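Local coordinates for protein phosphodiesterase (PDB 7CJ3) that binds retinal within the helical bundle of its bacteriorhodopsin-like transmembrane domain, at residues B[34-39]-B[110-115]; B[216-221]-B[273-278]; B[223-228]-B[266-271]. One frame throughout, in Å; residues are numbered along the deposited sequence.

Overall arrangement
Contact 1 lies on the opposite side of the chain's centre from contacts 2 and 3, its centre 38 Å and 31 Å from theirs. It joins helix 17-41 to the chain leaving helix 86-111 and is partly buried, with a backbone hydrogen bond set among leucines. Contacts 2 and 3 both pair helix 219-233 with helix 250-277, their centres 10 Å apart, and L217 packs on L225 between them. Contact 2, at the helix ends, is small but buried and centres on a cysteine sulfur. Contact 3, nearer the chain's centre and partly buried, adds a glutamate carboxylate to its leucine and isoleucine packing. Neither has a hydrogen bond between its segments.

Contact 1: B[34-39]-B[110-115]; sequences CVMGSL and ATLNLY
Y115 and L39 are tied backbone to backbone: Y115 N donates to L39 O at 2.9 Å in a nearly straight bond, with an N-H...O angle of 174°. The same carbonyl oxygen receives a CA-H...O contact from L114 CA at 3.6 Å, so two successive residues of the chain that follows helix 86-111 converge on one acceptor near the end of helix 17-41. Around this bond lies the tightly packed part of the contact. L39 CB meets L114 CD2 at 3.9 Å, and both leucines are buried. L39 CD2 reaches Y115 CB, also at 3.9 Å, and sits at the edge of the tyrosine ring, near its plane, while the two side chains cross at about a right angle. CG of Y115 is anti to the backbone N (chi1 178°), and the end of the side chain leads away from helix 17-41; a bound OLC also touches this residue. The opposite character appears at L112 and N113, both exposed. Here M36 SD and L112 CD1 come no nearer than 4.3 Å, and N113 starts away from helix 17-41, its OD1 hydrogen-bonded to S48 OG. L112 is also the first residue after helix 86-111 to leave helical geometry, so the chain has already changed course before it meets L39. Helix 128-149 packs against both segments, M129 touching M36 and L114 while A132 meets V35 and L128 meets Y115; I40 of helix 17-41 adds a further contact to L112 and L114.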
loop_
_atom_site.group_PDB
_atom_site.type_symbol
_atom_site.label_atom_id
_atom_site.label_comp_id
_atom_site.label_asym_id
_atom_site.label_seq_id
_atom_site.Cartn_x
_atom_site.Cartn_y
_atom_site.Cartn_z
ATOM N N CYS B 34 -9.673 12.625 -20.943
ATOM C CA CYS B 34 -10.739 13.566 -21.385
ATOM C C CYS B 34 -11.430 14.163 -20.158
ATOM O O CYS B 34 -11.588 15.403 -20.075
ATOM C CB CYS B 34 -11.733 12.865 -22.304
ATOM S SG CYS B 34 -10.957 12.109 -23.746
ATOM N N VAL B 35 -11.803 13.309 -19.209
ATOM C CA VAL B 35 -12.554 13.741 -18.004
ATOM C C VAL B 35 -11.616 14.601 -17.161
ATOM O O VAL B 35 -12.034 15.680 -16.698
ATOM C CB VAL B 35 -13.083 12.519 -17.247
ATOM C CG1 VAL B 35 -13.742 12.922 -15.933
ATOM C CG2 VAL B 35 -14.013 11.692 -18.116
ATOM N N MET B 36 -10.369 14.170 -17.023
ATOM C CA MET B 36 -9.350 14.941 -16.278
ATOM C C MET B 36 -9.129 16.299 -16.953
ATOM O O MET B 36 -9.099 17.333 -16.235
ATOM C CB MET B 36 -8.021 14.191 -16.239
ATOM C CG MET B 36 -7.096 14.622 -15.126
ATOM S SD MET B 36 -5.764 15.666 -15.714
ATOM C CE MET B 36 -5.242 14.802 -17.197
ATOM N N GLY B 37 -8.969 16.290 -18.279
ATOM C CA GLY B 37 -8.944 17.510 -19.100
ATOM C C GLY B 37 -9.991 18.503 -18.631
ATOM O O GLY B 37 -9.630 19.623 -18.136
ATOM N N SER B 38 -11.257 18.103 -18.735
ATOM C CA SER B 38 -12.392 19.040 -18.571
ATOM C C SER B 38 -12.445 19.518 -17.125
ATOM O O SER B 38 -12.720 20.715 -16.926
ATOM C CB SER B 38 -13.651 18.410 -19.031
ATOM O OG SER B 38 -13.373 17.071 -19.435
ATOM N N LEU B 39 -12.115 18.637 -16.170
ATOM C CA LEU B 39 -12.054 18.963 -14.706
ATOM C C LEU B 39 -10.988 20.039 -14.429
ATOM O O LEU B 39 -11.214 20.908 -13.555
ATOM C CB LEU B 39 -11.803 17.675 -13.917
ATOM C CG LEU B 39 -13.015 16.749 -13.795
ATOM C CD1 LEU B 39 -12.703 15.577 -12.878
ATOM C CD2 LEU B 39 -14.238 17.504 -13.291
ATOM N N ALA B 110 -4.880 15.129 -5.204
ATOM C CA ALA B 110 -3.881 15.680 -4.251
ATOM C C ALA B 110 -3.179 16.939 -4.793
ATOM O O ALA B 110 -2.856 17.794 -3.956
ATOM C CB ALA B 110 -2.855 14.611 -3.904
ATOM N N THR B 111 -2.903 17.015 -6.107
ATOM C CA THR B 111 -1.915 17.954 -6.731
ATOM C C THR B 111 -2.571 19.027 -7.608
ATOM O O THR B 111 -1.930 20.078 -7.788
ATOM C CB THR B 111 -0.864 17.263 -7.629
ATOM O OG1 THR B 111 -1.465 16.344 -8.549
ATOM C CG2 THR B 111 0.216 16.559 -6.819
ATOM N N LEU B 112 -3.737 18.761 -8.208
ATOM C CA LEU B 112 -4.340 19.698 -9.199
ATOM C C LEU B 112 -5.630 20.293 -8.631
ATOM O O LEU B 112 -6.195 19.697 -7.692
ATOM C CB LEU B 112 -4.585 18.991 -10.538
ATOM C CG LEU B 112 -3.393 18.259 -11.136
ATOM C CD1 LEU B 112 -3.796 17.371 -12.280
ATOM C CD2 LEU B 112 -2.341 19.238 -11.592
ATOM N N ASN B 113 -5.986 21.472 -9.157
ATOM C CA ASN B 113 -7.292 22.169 -8.987
ATOM C C ASN B 113 -8.280 21.535 -9.973
ATOM O O ASN B 113 -8.131 21.771 -11.208
ATOM C CB ASN B 113 -7.170 23.676 -9.209
ATOM C CG ASN B 113 -6.156 24.303 -8.288
ATOM O OD1 ASN B 113 -6.378 24.424 -7.096
ATOM N ND2 ASN B 113 -5.006 24.668 -8.819
ATOM N N LEU B 114 -9.210 20.733 -9.437
ATOM C CA LEU B 114 -10.231 20.001 -10.225
ATOM C C LEU B 114 -11.620 20.531 -9.854
ATOM O O LEU B 114 -11.911 20.708 -8.671
ATOM C CB LEU B 114 -10.102 18.498 -9.982
ATOM C CG LEU B 114 -8.765 17.870 -10.371
ATOM C CD1 LEU B 114 -8.740 16.397 -9.974
ATOM C CD2 LEU B 114 -8.501 18.006 -11.861
ATOM N N TYR B 115 -12.423 20.801 -10.880
ATOM C CA TYR B 115 -13.860 21.146 -10.795
ATOM C C TYR B 115 -14.558 20.063 -9.977
ATOM O O TYR B 115 -14.276 18.846 -10.172
ATOM C CB TYR B 115 -14.483 21.234 -12.189
ATOM C CG TYR B 115 -15.955 21.531 -12.174
ATOM C CD1 TYR B 115 -16.440 22.670 -11.557
ATOM C CD2 TYR B 115 -16.852 20.657 -12.749
ATOM C CE1 TYR B 115 -17.793 22.955 -11.540
ATOM C CE2 TYR B 115 -18.212 20.919 -12.751
ATOM C CZ TYR B 115 -18.679 22.078 -12.156
ATOM O OH TYR B 115 -20.017 22.340 -12.173
#

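Contact 2: B[216-221]-B[273-278]; sequences PLPRHA and VNCNLE
E278, whose carboxylate reaches P218, closes the last turn of helix 250-277 with its backbone N, which donates to N274 O at 2.9 Å. Beyond CG its side chain is extended and crosses the proline ring obliquely, OE2 lying 3.8 Å from P218 CG. The main packing is gathered round one sulfur. C275 SG, set anti to its own carbonyl carbon (chi1 -74°), has three apolar neighbours from residues 216-221: A221 CB at 3.4 Å, L217 CD2 at 3.6 Å and P218 CD at 3.8 Å. One branch of L217 thus meets the cysteine, the proline ring presents its CD, and A221 brings its methyl from the first turn of helix 219-233. L217 also packs on L222 of helix 219-233. The second subunit packs on this part of helix 250-277 as well, its L75 on V273, its L78 on N274 and its N82 on E278. P218 occupies the N-cap position of helix 219-233, and E278 leaves helical geometry just after helix 250-277: the start of one transmembrane helix is packed against the finish of another, as in the antiparallel helix pairs of bacteriorhodopsin-like bundles.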
loop_
_atom_site.group_PDB
_atom_site.type_symbol
_atom_site.label_atom_id
_atom_site.label_comp_id
_atom_site.label_asym_id
_atom_site.label_seq_id
_atom_site.Cartn_x
_atom_site.Cartn_y
_atom_site.Cartn_z
ATOM N N PRO B 216 -10.684 -20.722 -14.345
ATOM C CA PRO B 216 -9.228 -20.609 -14.226
ATOM C C PRO B 216 -8.718 -20.531 -12.780
ATOM O O PRO B 216 -7.515 -20.592 -12.593
ATOM C CB PRO B 216 -8.893 -19.307 -14.968
ATOM C CG PRO B 216 -10.181 -18.489 -14.952
ATOM C CD PRO B 216 -11.302 -19.499 -14.890
ATOM N N LEU B 217 -9.626 -20.374 -11.806
ATOM C CA LEU B 217 -9.313 -20.338 -10.349
ATOM C C LEU B 217 -9.983 -21.526 -9.666
ATOM O O LEU B 217 -11.063 -21.961 -10.076
ATOM C CB LEU B 217 -9.788 -19.006 -9.744
ATOM C CG LEU B 217 -9.347 -17.737 -10.469
ATOM C CD1 LEU B 217 -9.859 -16.484 -9.759
ATOM C CD2 LEU B 217 -7.838 -17.689 -10.560
ATOM N N PRO B 218 -9.369 -22.064 -8.587
ATOM C CA PRO B 218 -10.003 -23.108 -7.789
ATOM C C PRO B 218 -11.249 -22.585 -7.050
ATOM O O PRO B 218 -11.435 -21.365 -6.883
ATOM C CB PRO B 218 -8.901 -23.548 -6.806
ATOM C CG PRO B 218 -7.998 -22.346 -6.689
ATOM C CD PRO B 218 -8.063 -21.665 -8.040
ATOM N N ARG B 219 -12.068 -23.548 -6.615
ATOM C CA ARG B 219 -13.365 -23.374 -5.928
ATOM C C ARG B 219 -13.194 -22.390 -4.763
ATOM O O ARG B 219 -13.991 -21.447 -4.666
ATOM C CB ARG B 219 -13.850 -24.757 -5.475
ATOM C CG ARG B 219 -15.362 -24.870 -5.352
ATOM C CD ARG B 219 -15.859 -26.167 -4.775
ATOM N NE ARG B 219 -17.255 -25.977 -4.391
ATOM C CZ ARG B 219 -17.671 -25.539 -3.208
ATOM N NH1 ARG B 219 -16.806 -25.252 -2.244
ATOM N NH2 ARG B 219 -18.964 -25.398 -3.002
ATOM N N HIS B 220 -12.179 -22.581 -3.906
ATOM C CA HIS B 220 -12.044 -21.763 -2.679
ATOM C C HIS B 220 -11.840 -20.300 -3.080
ATOM O O HIS B 220 -12.413 -19.423 -2.404
ATOM C CB HIS B 220 -10.945 -22.281 -1.742
ATOM C CG HIS B 220 -11.057 -21.709 -0.361
ATOM N ND1 HIS B 220 -9.953 -21.499 0.469
ATOM C CD2 HIS B 220 -12.122 -21.192 0.301
ATOM C CE1 HIS B 220 -10.350 -20.941 1.600
ATOM N NE2 HIS B 220 -11.678 -20.738 1.527
ATOM N N ALA B 221 -11.055 -20.037 -4.133
ATOM C CA ALA B 221 -10.631 -18.674 -4.522
ATOM C C ALA B 221 -11.817 -17.911 -5.125
ATOM O O ALA B 221 -11.952 -16.723 -4.825
ATOM C CB ALA B 221 -9.471 -18.748 -5.471
ATOM N N VAL B 273 -2.687 -13.720 -6.577
ATOM C CA VAL B 273 -1.271 -14.049 -6.219
ATOM C C VAL B 273 -1.206 -15.463 -5.607
ATOM O O VAL B 273 -0.264 -16.207 -5.924
ATOM C CB VAL B 273 -0.691 -12.998 -5.253
ATOM C CG1 VAL B 273 0.530 -13.515 -4.492
ATOM C CG2 VAL B 273 -0.377 -11.694 -5.968
ATOM N N ASN B 274 -2.172 -15.799 -4.750
ATOM C CA ASN B 274 -2.282 -17.094 -4.038
ATOM C C ASN B 274 -2.611 -18.219 -5.028
ATOM O O ASN B 274 -2.022 -19.306 -4.886
ATOM C CB ASN B 274 -3.346 -17.017 -2.935
ATOM C CG ASN B 274 -3.378 -18.248 -2.057
ATOM O OD1 ASN B 274 -2.568 -18.374 -1.138
ATOM N ND2 ASN B 274 -4.298 -19.159 -2.340
ATOM N N CYS B 275 -3.535 -17.986 -5.967
ATOM C CA CYS B 275 -3.916 -18.947 -7.042
ATOM C C CYS B 275 -2.713 -19.358 -7.887
ATOM O O CYS B 275 -2.660 -20.520 -8.293
ATOM C CB CYS B 275 -4.948 -18.348 -7.973
ATOM S SG CYS B 275 -6.574 -18.284 -7.204
ATOM N N ASN B 276 -1.847 -18.391 -8.212
ATOM C CA ASN B 276 -0.592 -18.607 -8.983
ATOM C C ASN B 276 0.325 -19.512 -8.158
ATOM O O ASN B 276 0.829 -20.507 -8.735
ATOM C CB ASN B 276 0.074 -17.293 -9.374
ATOM C CG ASN B 276 -0.716 -16.593 -10.456
ATOM O OD1 ASN B 276 -1.790 -17.041 -10.852
ATOM N ND2 ASN B 276 -0.190 -15.494 -10.956
ATOM N N LEU B 277 0.507 -19.190 -6.871
ATOM C CA LEU B 277 1.344 -19.968 -5.919
ATOM C C LEU B 277 0.846 -21.419 -5.826
ATOM O O LEU B 277 1.702 -22.317 -5.821
ATOM C CB LEU B 277 1.323 -19.283 -4.547
ATOM C CG LEU B 277 2.027 -17.927 -4.460
ATOM C CD1 LEU B 277 2.303 -17.533 -3.016
ATOM C CD2 LEU B 277 3.322 -17.926 -5.251
ATOM N N GLU B 278 -0.478 -21.631 -5.762
ATOM C CA GLU B 278 -1.139 -22.971 -5.650
ATOM C C GLU B 278 -0.990 -23.738 -6.969
ATOM O O GLU B 278 -1.376 -23.165 -8.008
ATOM C CB GLU B 278 -2.640 -22.836 -5.374
ATOM C CG GLU B 278 -2.980 -22.558 -3.926
ATOM C CD GLU B 278 -4.450 -22.262 -3.660
ATOM O OE1 GLU B 278 -4.986 -22.801 -2.660
ATOM O OE2 GLU B 278 -5.052 -21.481 -4.445
#

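Contact 3: B[223-228]-B[266-271]. With OLC ((2R)-2,3-dihydroxypropyl (9Z)-octadec-9-enoate), chain N.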
loop_
_atom_site.group_PDB
_atom_site.type_symbol
_atom_site.label_atom_id
_atom_site.label_comp_id
_atom_site.label_asym_id
_atom_site.label_seq_id
_atom_site.Cartn_x
_atom_site.Cartn_y
_atom_site.Cartn_z
ATOM N N HIS B 223 -14.761 -18.241 -4.091
ATOM C CA HIS B 223 -15.569 -17.885 -2.899
ATOM C C HIS B 223 -14.967 -16.672 -2.192
ATOM O O HIS B 223 -15.733 -15.750 -1.819
ATOM C CB HIS B 223 -15.740 -19.072 -1.938
ATOM C CG HIS B 223 -16.640 -18.735 -0.790
ATOM N ND1 HIS B 223 -16.163 -18.568 0.497
ATOM C CD2 HIS B 223 -17.950 -18.432 -0.755
ATOM C CE1 HIS B 223 -17.154 -18.209 1.279
ATOM N NE2 HIS B 223 -18.260 -18.111 0.534
ATOM N N LEU B 224 -13.650 -16.687 -1.974
ATOM C CA LEU B 224 -12.910 -15.569 -1.324
ATOM C C LEU B 224 -13.089 -14.282 -2.142
ATOM O O LEU B 224 -13.222 -13.205 -1.527
ATOM C CB LEU B 224 -11.448 -15.976 -1.175
ATOM C CG LEU B 224 -11.240 -16.972 -0.047
ATOM C CD1 LEU B 224 -9.774 -17.329 0.071
ATOM C CD2 LEU B 224 -11.761 -16.413 1.274
ATOM N N LEU B 225 -13.163 -14.390 -3.472
ATOM C CA LEU B 225 -13.380 -13.222 -4.345
ATOM C C LEU B 225 -14.769 -12.599 -4.117
ATOM O O LEU B 225 -14.817 -11.373 -3.879
ATOM C CB LEU B 225 -13.153 -13.652 -5.795
ATOM C CG LEU B 225 -11.677 -13.720 -6.209
ATOM C CD1 LEU B 225 -11.524 -14.185 -7.653
ATOM C CD2 LEU B 225 -10.980 -12.382 -6.005
ATOM N N ARG B 226 -15.857 -13.374 -4.208
ATOM C CA ARG B 226 -17.242 -12.850 -4.031
ATOM C C ARG B 226 -17.473 -12.295 -2.606
ATOM O O ARG B 226 -18.316 -11.376 -2.446
ATOM C CB ARG B 226 -18.274 -13.914 -4.392
ATOM C CG ARG B 226 -18.240 -15.178 -3.551
ATOM C CD ARG B 226 -19.319 -16.135 -4.034
ATOM N NE ARG B 226 -19.444 -17.356 -3.247
ATOM C CZ ARG B 226 -20.429 -18.242 -3.386
ATOM N NH1 ARG B 226 -21.379 -18.056 -4.283
ATOM N NH2 ARG B 226 -20.474 -19.325 -2.643
ATOM N N CYS B 227 -16.767 -12.829 -1.595
ATOM C CA CYS B 227 -16.793 -12.335 -0.188
ATOM C C CYS B 227 -16.023 -11.011 -0.130
ATOM O O CYS B 227 -16.476 -10.074 0.522
ATOM C CB CYS B 227 -16.200 -13.352 0.786
ATOM S SG CYS B 227 -17.170 -14.863 1.073
ATOM N N GLU B 228 -14.891 -10.922 -0.823
ATOM C CA GLU B 228 -14.027 -9.720 -0.799
ATOM C C GLU B 228 -14.818 -8.508 -1.319
ATOM O O GLU B 228 -14.747 -7.447 -0.655
ATOM C CB GLU B 228 -12.782 -9.967 -1.638
ATOM C CG GLU B 228 -11.665 -8.973 -1.387
ATOM C CD GLU B 228 -11.696 -7.667 -2.164
ATOM O OE1 GLU B 228 -11.064 -6.734 -1.644
ATOM O OE2 GLU B 228 -12.315 -7.563 -3.260
ATOM N N VAL B 266 -6.853 -4.026 -4.147
ATOM C CA VAL B 266 -5.633 -4.856 -3.892
ATOM C C VAL B 266 -6.047 -6.198 -3.288
ATOM O O VAL B 266 -5.265 -7.181 -3.395
ATOM C CB VAL B 266 -4.621 -4.153 -2.990
ATOM C CG1 VAL B 266 -4.175 -2.830 -3.613
ATOM C CG2 VAL B 266 -5.188 -3.969 -1.589
ATOM N N GLY B 267 -7.223 -6.227 -2.666
ATOM C CA GLY B 267 -7.865 -7.466 -2.211
ATOM C C GLY B 267 -7.928 -8.496 -3.322
ATOM O O GLY B 267 -7.673 -9.658 -3.014
ATOM N N LEU B 268 -8.252 -8.093 -4.561
ATOM C CA LEU B 268 -8.411 -9.001 -5.737
ATOM C C LEU B 268 -7.043 -9.527 -6.169
ATOM O O LEU B 268 -6.964 -10.717 -6.529
ATOM C CB LEU B 268 -9.064 -8.269 -6.919
ATOM C CG LEU B 268 -10.535 -7.876 -6.788
ATOM C CD1 LEU B 268 -11.079 -7.440 -8.154
ATOM C CD2 LEU B 268 -11.387 -9.015 -6.245
ATOM N N ALA B 269 -6.020 -8.667 -6.139
ATOM C CA ALA B 269 -4.628 -8.981 -6.532
ATOM C C ALA B 269 -3.963 -9.852 -5.483
ATOM O O ALA B 269 -3.091 -10.608 -5.868
ATOM C CB ALA B 269 -3.832 -7.724 -6.741
ATOM N N MET B 270 -4.325 -9.723 -4.212
ATOM C CA MET B 270 -3.799 -10.604 -3.130
ATOM C C MET B 270 -4.337 -12.032 -3.327
ATOM O O MET B 270 -3.556 -12.976 -3.136
ATOM C CB MET B 270 -4.168 -10.074 -1.740
ATOM C CG MET B 270 -3.252 -8.972 -1.235
ATOM S SD MET B 270 -3.899 -8.029 0.217
ATOM C CE MET B 270 -4.565 -9.285 1.317
ATOM N N ILE B 271 -5.605 -12.193 -3.707
ATOM C CA ILE B 271 -6.292 -13.520 -3.791
ATOM C C ILE B 271 -5.776 -14.282 -5.029
ATOM O O ILE B 271 -5.640 -15.528 -4.956
ATOM C CB ILE B 271 -7.837 -13.366 -3.760
ATOM C CG1 ILE B 271 -8.343 -13.075 -2.341
ATOM C CG2 ILE B 271 -8.545 -14.574 -4.365
ATOM C CD1 ILE B 271 -9.719 -12.442 -2.273
HETATM C C18 OLC N . -25.288 -2.906 2.650
HETATM C C10 OLC N . -24.803 -12.225 -1.228
HETATM C C9 OLC N . -25.150 -13.519 -1.049
HETATM C C17 OLC N . -25.719 -4.362 2.507
HETATM C C11 OLC N . -25.735 -11.049 -1.235
HETATM C C8 OLC N . -26.521 -14.069 -0.839
HETATM C C24 OLC N . -24.629 -23.175 -4.923
HETATM C C16 OLC N . -25.249 -5.098 1.235
HETATM C C12 OLC N . -25.018 -9.796 -0.783
HETATM C C7 OLC N . -26.580 -15.537 -1.242
HETATM C C15 OLC N . -26.068 -6.370 0.943
HETATM C C13 OLC N . -25.972 -8.807 -0.046
HETATM C C6 OLC N . -27.950 -15.946 -1.793
HETATM C C14 OLC N . -25.219 -7.488 0.327
HETATM C C5 OLC N . -28.260 -15.589 -3.269
HETATM C C4 OLC N . -27.537 -16.381 -4.408
HETATM C C3 OLC N . -26.863 -17.713 -4.017
HETATM C C2 OLC N . -25.805 -18.263 -5.000
HETATM C C21 OLC N . -23.139 -21.179 -4.299
HETATM C C1 OLC N . -24.812 -19.196 -4.263
HETATM C C22 OLC N . -23.275 -22.724 -4.357
HETATM O O19 OLC N . -24.527 -18.985 -3.078
HETATM O O25 OLC N . -24.529 -24.551 -5.254
HETATM O O23 OLC N . -22.209 -23.346 -5.116
HETATM O O20 OLC N . -24.199 -20.390 -4.900
#
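E228 starts toward helix 250-277 with CG anti to the backbone N (chi1 -164°), and a bend at chi2 (-86°) sets CD beside G267. I271 CG1 is anti to the carbonyl carbon, and its CD1 touches both L224 and E228. The carboxylate spans two residues: OE1 is 3.3 Å from G267 CA, while OE2 approaches L268 CD2 at 3.4 Å, the glutamate and leucine side chains crossing at about a right angle. I271 CD1 lies 3.7 Å from L224 O and 4.0 Å from E228 CB. The two helix segments run antiparallel, at 170° between their directions and 10.1 Å apart at their axes, as consecutive transmembrane helices do in a bacteriorhodopsin-like bundle; the E228 side chain is about 8 Å from the bound retinal. On the buried side L225 joins both partners through CD2, which meets L268 CD2, the two side chains crossing at about a right angle, and lies 3.7 Å from I271 CG2. L225 and I271 slide past each other in opposite directions, and helix 128-149 continues this apolar layer with W144 on L225 and L141 on L268. R226 leaves its helix away from helix 250-277, and its extended chain brings the guanidinium to a bound OLC. Its NH1 stands 3.5 Å from OLC O19, approached obliquely, and OLC C21 lies at the guanidinium edge, in its plane. W200 of helix 178-207 makes a cation-pi contact with R226 and also hydrogen-bonds the OLC through NE1. V266 and M270 of helix 250-277 pack on F71 of the second subunit.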